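Local coordinates for protein prephenate dehydrogenase (Aquifex aeolicus, PDB 2G5C) that probably catalyses the NAD-dependent oxidative decarboxylation of prephenate to 4-hydroxyphenylpyruvate, the dehydrogenase step of tyrosine biosynthesis, at residues K28-I39 / I47-V58. Sequence-based numbering, arbitrary orientation.
Sequences KIYGYDINPESI and IIDEGTTSIAKV. With NAD (nicotinamide-adenine-dinucleotide), chain E.
Ile39, on the helix that follows strand 28-32, lays its CG2 methyl 3.5 Å from Gly51 CA, while its CD1 reaches toward the backbone of Thr52. This is the beta-alpha-beta crossover of a Rossmann fold: helix 36-44 packs over strand 28-32 and its parallel neighbour 50-52, the outermost strand on this side of the sheet. Gly31 and Gly51 suit their places, since a CB on Gly31 would strike Ile48 CD1 and one on Gly51 would strike Ile39 CG2. Beside them Ile48 CG2 meets Ile29 CG2, methyl against methyl of two beta-branched side chains.

On the other face of the sheet, Tyr32 holds CG anti to its backbone N (chi1 165°), which swings the ring out over the loop after strand 50-52. Ile55 CD1 lies over one ring face, a CH-pi contact 4.0 Å from the centroid, and a water links Tyr32 OH to Ile55 N. The adenine ring of NAD also touches Tyr32, with N1A close to CE2. A serine here would probably leave Ile55 CD1 without its aromatic face and open a gap beside the adenine.

The strands are joined by Gly31 N to Glu50 O, a bent bond, and by Thr52 N to Gly31 O, before Asp33 N donates to Thr52 O. Past the strand end, Asp33 grips both adenosine ribose hydroxyls of NAD, OD1 taking O2B and OD2 taking O3B, and OD1 also accepts Asn35 N in an Asx turn. Thr53 OG1 donates to Asp33 O. At the far edge, the backbone N of Asp49 donates to Ile29 O, as any residue's could; aspartate suits the place because its short carboxylate turns back so that OD2, also salt-bridged to Arg21, accepts from Ile29 N at 2.7 Å in a nearly straight bond (171°).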
loop_
_atom_site.group_PDB
_atom_site.type_symbol
_atom_site.label_atom_id
_atom_site.label_comp_id
_atom_site.label_asym_id
_atom_site.label_seq_id
_atom_site.Cartn_x
_atom_site.Cartn_y
_atom_site.Cartn_z
ATOM N N LYS A 28 -3.843 13.239 38.909
ATOM C CA LYS A 28 -4.122 14.410 38.083
ATOM C C LYS A 28 -3.424 14.347 36.734
ATOM O O LYS A 28 -2.273 13.917 36.635
ATOM C CB LYS A 28 -3.700 15.690 38.811
ATOM C CG LYS A 28 -4.718 16.201 39.822
ATOM C CD LYS A 28 -5.936 16.776 39.113
ATOM C CE LYS A 28 -7.057 17.102 40.089
ATOM N NZ LYS A 28 -7.557 15.878 40.777
ATOM N N ILE A 29 -4.134 14.773 35.695
ATOM C CA ILE A 29 -3.589 14.786 34.346
ATOM C C ILE A 29 -3.648 16.216 33.838
ATOM O O ILE A 29 -4.721 16.791 33.685
ATOM C CB ILE A 29 -4.387 13.870 33.403
ATOM C CG1 ILE A 29 -4.308 12.426 33.906
ATOM C CG2 ILE A 29 -3.824 13.958 32.000
ATOM C CD1 ILE A 29 -5.125 11.440 33.103
ATOM N N TYR A 30 -2.479 16.784 33.587
ATOM C CA TYR A 30 -2.372 18.156 33.122
ATOM C C TYR A 30 -1.904 18.202 31.680
ATOM O O TYR A 30 -1.412 17.205 31.142
ATOM C CB TYR A 30 -1.379 18.918 34.004
ATOM C CG TYR A 30 -1.796 19.024 35.448
ATOM C CD1 TYR A 30 -2.833 19.872 35.830
ATOM C CD2 TYR A 30 -1.159 18.273 36.436
ATOM C CE1 TYR A 30 -3.226 19.973 37.161
ATOM C CE2 TYR A 30 -1.544 18.365 37.770
ATOM C CZ TYR A 30 -2.579 19.218 38.127
ATOM O OH TYR A 30 -2.967 19.319 39.449
ATOM N N GLY A 31 -2.045 19.367 31.061
ATOM C CA GLY A 31 -1.625 19.508 29.685
ATOM C C GLY A 31 -0.978 20.839 29.371
ATOM O O GLY A 31 -1.282 21.860 29.987
ATOM N N TYR A 32 -0.053 20.807 28.418
ATOM C CA TYR A 32 0.646 21.994 27.949
ATOM C C TYR A 32 0.611 21.928 26.435
ATOM O O TYR A 32 1.006 20.925 25.837
ATOM C CB TYR A 32 2.104 22.023 28.413
ATOM C CG TYR A 32 2.931 23.038 27.650
ATOM C CD1 TYR A 32 2.607 24.394 27.679
ATOM C CD2 TYR A 32 3.997 22.636 26.846
ATOM C CE1 TYR A 32 3.319 25.324 26.919
ATOM C CE2 TYR A 32 4.716 23.558 26.080
ATOM C CZ TYR A 32 4.369 24.897 26.121
ATOM O OH TYR A 32 5.053 25.803 25.343
ATOM N N ASP A 33 0.135 23.000 25.817
ATOM C CA ASP A 33 0.028 23.062 24.372
ATOM C C ASP A 33 0.064 24.530 23.968
ATOM O O ASP A 33 -0.408 25.389 24.713
ATOM C CB ASP A 33 -1.295 22.428 23.935
ATOM C CG ASP A 33 -1.293 22.016 22.480
ATOM O OD1 ASP A 33 -1.205 22.898 21.600
ATOM O OD2 ASP A 33 -1.379 20.796 22.219
ATOM N N ILE A 34 0.632 24.820 22.802
ATOM C CA ILE A 34 0.701 26.195 22.326
ATOM C C ILE A 34 -0.646 26.649 21.789
ATOM O O ILE A 34 -0.856 27.836 21.557
ATOM C CB ILE A 34 1.729 26.362 21.190
ATOM C CG1 ILE A 34 1.417 25.374 20.062
ATOM C CG2 ILE A 34 3.131 26.193 21.734
ATOM C CD1 ILE A 34 2.212 25.611 18.795
ATOM N N ASN A 35 -1.554 25.701 21.582
ATOM C CA ASN A 35 -2.873 26.020 21.054
ATOM C C ASN A 35 -3.941 26.063 22.140
ATOM O O ASN A 35 -4.219 25.057 22.794
ATOM C CB ASN A 35 -3.272 25.001 19.986
ATOM C CG ASN A 35 -4.709 25.169 19.525
ATOM O OD1 ASN A 35 -5.089 26.217 19.009
ATOM N ND2 ASN A 35 -5.513 24.134 19.714
ATOM N N PRO A 36 -4.559 27.238 22.340
ATOM C CA PRO A 36 -5.608 27.443 23.345
ATOM C C PRO A 36 -6.735 26.417 23.222
ATOM O O PRO A 36 -7.179 25.835 24.216
ATOM C CB PRO A 36 -6.093 28.861 23.047
ATOM C CG PRO A 36 -4.863 29.527 22.514
ATOM C CD PRO A 36 -4.303 28.481 21.590
ATOM N N GLU A 37 -7.187 26.206 21.990
ATOM C CA GLU A 37 -8.260 25.268 21.689
ATOM C C GLU A 37 -7.978 23.834 22.125
ATOM O O GLU A 37 -8.890 23.117 22.544
ATOM C CB GLU A 37 -8.559 25.288 20.189
ATOM C CG GLU A 37 -9.669 26.236 19.784
ATOM C CD GLU A 37 -11.022 25.799 20.318
ATOM O OE1 GLU A 37 -11.380 24.615 20.129
ATOM O OE2 GLU A 37 -11.727 26.638 20.920
ATOM N N SER A 38 -6.722 23.410 22.014
ATOM C CA SER A 38 -6.342 22.056 22.404
ATOM C C SER A 38 -6.636 21.851 23.886
ATOM O O SER A 38 -7.212 20.835 24.290
ATOM C CB SER A 38 -4.853 21.824 22.138
ATOM O OG SER A 38 -4.531 22.056 20.776
ATOM N N ILE A 39 -6.237 22.829 24.692
ATOM C CA ILE A 39 -6.451 22.774 26.136
ATOM C C ILE A 39 -7.944 22.791 26.479
ATOM O O ILE A 39 -8.452 21.883 27.143
ATOM C CB ILE A 39 -5.773 23.974 26.834
ATOM C CG1 ILE A 39 -4.290 24.038 26.446
ATOM C CG2 ILE A 39 -5.948 23.868 28.347
ATOM C CD1 ILE A 39 -3.494 22.791 26.790
ATOM N N ILE A 47 -10.401 14.955 29.052
ATOM C CA ILE A 47 -9.140 14.330 28.667
ATOM C C ILE A 47 -8.109 14.647 29.744
ATOM O O ILE A 47 -7.436 13.752 30.258
ATOM C CB ILE A 47 -8.623 14.883 27.324
ATOM C CG1 ILE A 47 -9.722 14.802 26.262
ATOM C CG2 ILE A 47 -7.400 14.093 26.880
ATOM C CD1 ILE A 47 -10.142 13.396 25.918
ATOM N N ILE A 48 -7.999 15.932 30.072
ATOM C CA ILE A 48 -7.080 16.413 31.096
ATOM C C ILE A 48 -7.886 17.181 32.142
ATOM O O ILE A 48 -9.000 17.635 31.865
ATOM C CB ILE A 48 -6.007 17.360 30.501
ATOM C CG1 ILE A 48 -6.679 18.596 29.900
ATOM C CG2 ILE A 48 -5.201 16.626 29.429
ATOM C CD1 ILE A 48 -5.716 19.679 29.475
ATOM N N ASP A 49 -7.327 17.322 33.339
ATOM C CA ASP A 49 -8.000 18.034 34.419
ATOM C C ASP A 49 -7.886 19.545 34.223
ATOM O O ASP A 49 -8.823 20.294 34.495
ATOM C CB ASP A 49 -7.389 17.637 35.764
ATOM C CG ASP A 49 -7.676 16.191 36.133
ATOM O OD1 ASP A 49 -8.851 15.870 36.412
ATOM O OD2 ASP A 49 -6.730 15.374 36.141
ATOM N N GLU A 50 -6.727 19.981 33.744
ATOM C CA GLU A 50 -6.459 21.392 33.509
ATOM C C GLU A 50 -5.238 21.503 32.614
ATOM O O GLU A 50 -4.421 20.584 32.544
ATOM C CB GLU A 50 -6.186 22.120 34.832
ATOM C CG GLU A 50 -5.746 23.574 34.653
ATOM C CD GLU A 50 -5.310 24.241 35.949
ATOM O OE1 GLU A 50 -4.890 25.418 35.890
ATOM O OE2 GLU A 50 -5.384 23.598 37.021
ATOM N N GLY A 51 -5.111 22.630 31.927
ATOM C CA GLY A 51 -3.973 22.817 31.051
ATOM C C GLY A 51 -3.579 24.271 30.951
ATOM O O GLY A 51 -4.272 25.148 31.463
ATOM N N THR A 52 -2.453 24.529 30.297
ATOM C CA THR A 52 -1.978 25.892 30.123
ATOM C C THR A 52 -1.279 26.028 28.778
ATOM O O THR A 52 -0.816 25.042 28.200
ATOM C CB THR A 52 -0.999 26.303 31.251
ATOM O OG1 THR A 52 -0.575 27.659 31.051
ATOM C CG2 THR A 52 0.225 25.387 31.263
ATOM N N THR A 53 -1.216 27.256 28.280
ATOM C CA THR A 53 -0.573 27.532 27.008
ATOM C C THR A 53 0.775 28.180 27.291
ATOM O O THR A 53 1.522 28.516 26.376
ATOM C CB THR A 53 -1.433 28.485 26.154
ATOM O OG1 THR A 53 -0.934 28.512 24.810
ATOM C CG2 THR A 53 -1.399 29.892 26.731
ATOM N N SER A 54 1.075 28.351 28.574
ATOM C CA SER A 54 2.330 28.961 29.001
ATOM C C SER A 54 3.233 27.935 29.681
ATOM O O SER A 54 2.933 27.460 30.778
ATOM C CB SER A 54 2.049 30.115 29.964
ATOM O OG SER A 54 3.256 30.624 30.497
ATOM N N ILE A 55 4.344 27.610 29.027
ATOM C CA ILE A 55 5.293 26.630 29.541
ATOM C C ILE A 55 5.724 26.924 30.979
ATOM O O ILE A 55 5.938 26.006 31.767
ATOM C CB ILE A 55 6.547 26.547 28.623
ATOM C CG1 ILE A 55 7.511 25.472 29.128
ATOM C CG2 ILE A 55 7.248 27.894 28.573
ATOM C CD1 ILE A 55 6.964 24.068 29.075
ATOM N N ALA A 56 5.842 28.203 31.318
ATOM C CA ALA A 56 6.247 28.605 32.663
ATOM C C ALA A 56 5.232 28.146 33.708
ATOM O O ALA A 56 5.606 27.692 34.789
ATOM C CB ALA A 56 6.419 30.122 32.726
ATOM N N LYS A 57 3.951 28.264 33.370
ATOM C CA LYS A 57 2.859 27.876 34.260
ATOM C C LYS A 57 2.954 26.438 34.756
ATOM O O LYS A 57 2.501 26.123 35.855
ATOM C CB LYS A 57 1.514 28.056 33.551
ATOM C CG LYS A 57 0.621 29.148 34.114
ATOM C CD LYS A 57 1.138 30.532 33.772
ATOM C CE LYS A 57 0.096 31.596 34.095
ATOM N NZ LYS A 57 -1.178 31.373 33.341
ATOM N N VAL A 58 3.533 25.565 33.937
ATOM C CA VAL A 58 3.665 24.155 34.285
ATOM C C VAL A 58 4.120 23.897 35.720
ATOM O O VAL A 58 3.676 22.925 36.347
ATOM C CB VAL A 58 4.637 23.435 33.319
ATOM C CG1 VAL A 58 4.775 21.977 33.716
ATOM C CG2 VAL A 58 4.123 23.549 31.885
HETATM P PA NAD E . -1.331 16.253 16.619
HETATM O O1A NAD E . -2.636 15.595 16.786
HETATM O O2A NAD E . -1.226 17.254 15.489
HETATM O O5B NAD E . -0.979 16.917 18.023
HETATM C C5B NAD E . 0.211 17.635 18.178
HETATM C C4B NAD E . 0.013 18.689 19.252
HETATM O O4B NAD E . 1.235 19.378 19.309
HETATM C C3B NAD E . -1.051 19.747 18.881
HETATM O O3B NAD E . -2.113 19.797 19.825
HETATM C C2B NAD E . -0.232 21.036 18.775
HETATM O O2B NAD E . -0.909 22.231 19.102
HETATM C C1B NAD E . 0.913 20.681 19.695
HETATM N N9A NAD E . 2.158 21.466 19.632
HETATM C C8A NAD E . 2.846 21.928 18.535
HETATM N N7A NAD E . 3.933 22.596 18.959
HETATM C C5A NAD E . 3.957 22.569 20.310
HETATM C C6A NAD E . 4.824 23.080 21.289
HETATM N N6A NAD E . 5.905 23.761 20.952
HETATM N N1A NAD E . 4.545 22.866 22.640
HETATM C C2A NAD E . 3.411 22.150 23.026
HETATM N N3A NAD E . 2.548 21.641 22.066
HETATM C C4A NAD E . 2.830 21.855 20.738
HETATM O O3 NAD E . -0.129 15.160 16.423
HETATM P PN NAD E . -0.140 13.640 16.943
HETATM O O1N NAD E . -0.879 13.588 18.220
HETATM O O2N NAD E . -0.666 12.788 15.842
HETATM O O5D NAD E . 1.395 13.194 17.171
HETATM C C5D NAD E . 2.205 13.810 18.153
HETATM C C4D NAD E . 3.595 13.147 18.281
HETATM O O4D NAD E . 3.457 11.735 18.295
HETATM C C3D NAD E . 4.652 13.455 17.212
HETATM O O3D NAD E . 5.869 13.818 17.868
HETATM C C2D NAD E . 4.818 12.178 16.403
HETATM O O2D NAD E . 6.150 11.980 15.939
HETATM C C1D NAD E . 4.327 11.107 17.376
HETATM N N1N NAD E . 3.611 9.935 16.782
HETATM C C2N NAD E . 2.529 10.180 15.939
HETATM C C3N NAD E . 1.835 9.107 15.366
HETATM C C7N NAD E . 0.671 9.389 14.462
HETATM O O7N NAD E . 0.015 8.319 13.918
HETATM N N7N NAD E . 0.252 10.607 14.168
HETATM C C4N NAD E . 2.253 7.779 15.659
HETATM C C5N NAD E . 3.353 7.543 16.516
HETATM C C6N NAD E . 4.028 8.641 17.075
HETATM O O HOH W 1 5.393 28.644 26.261
#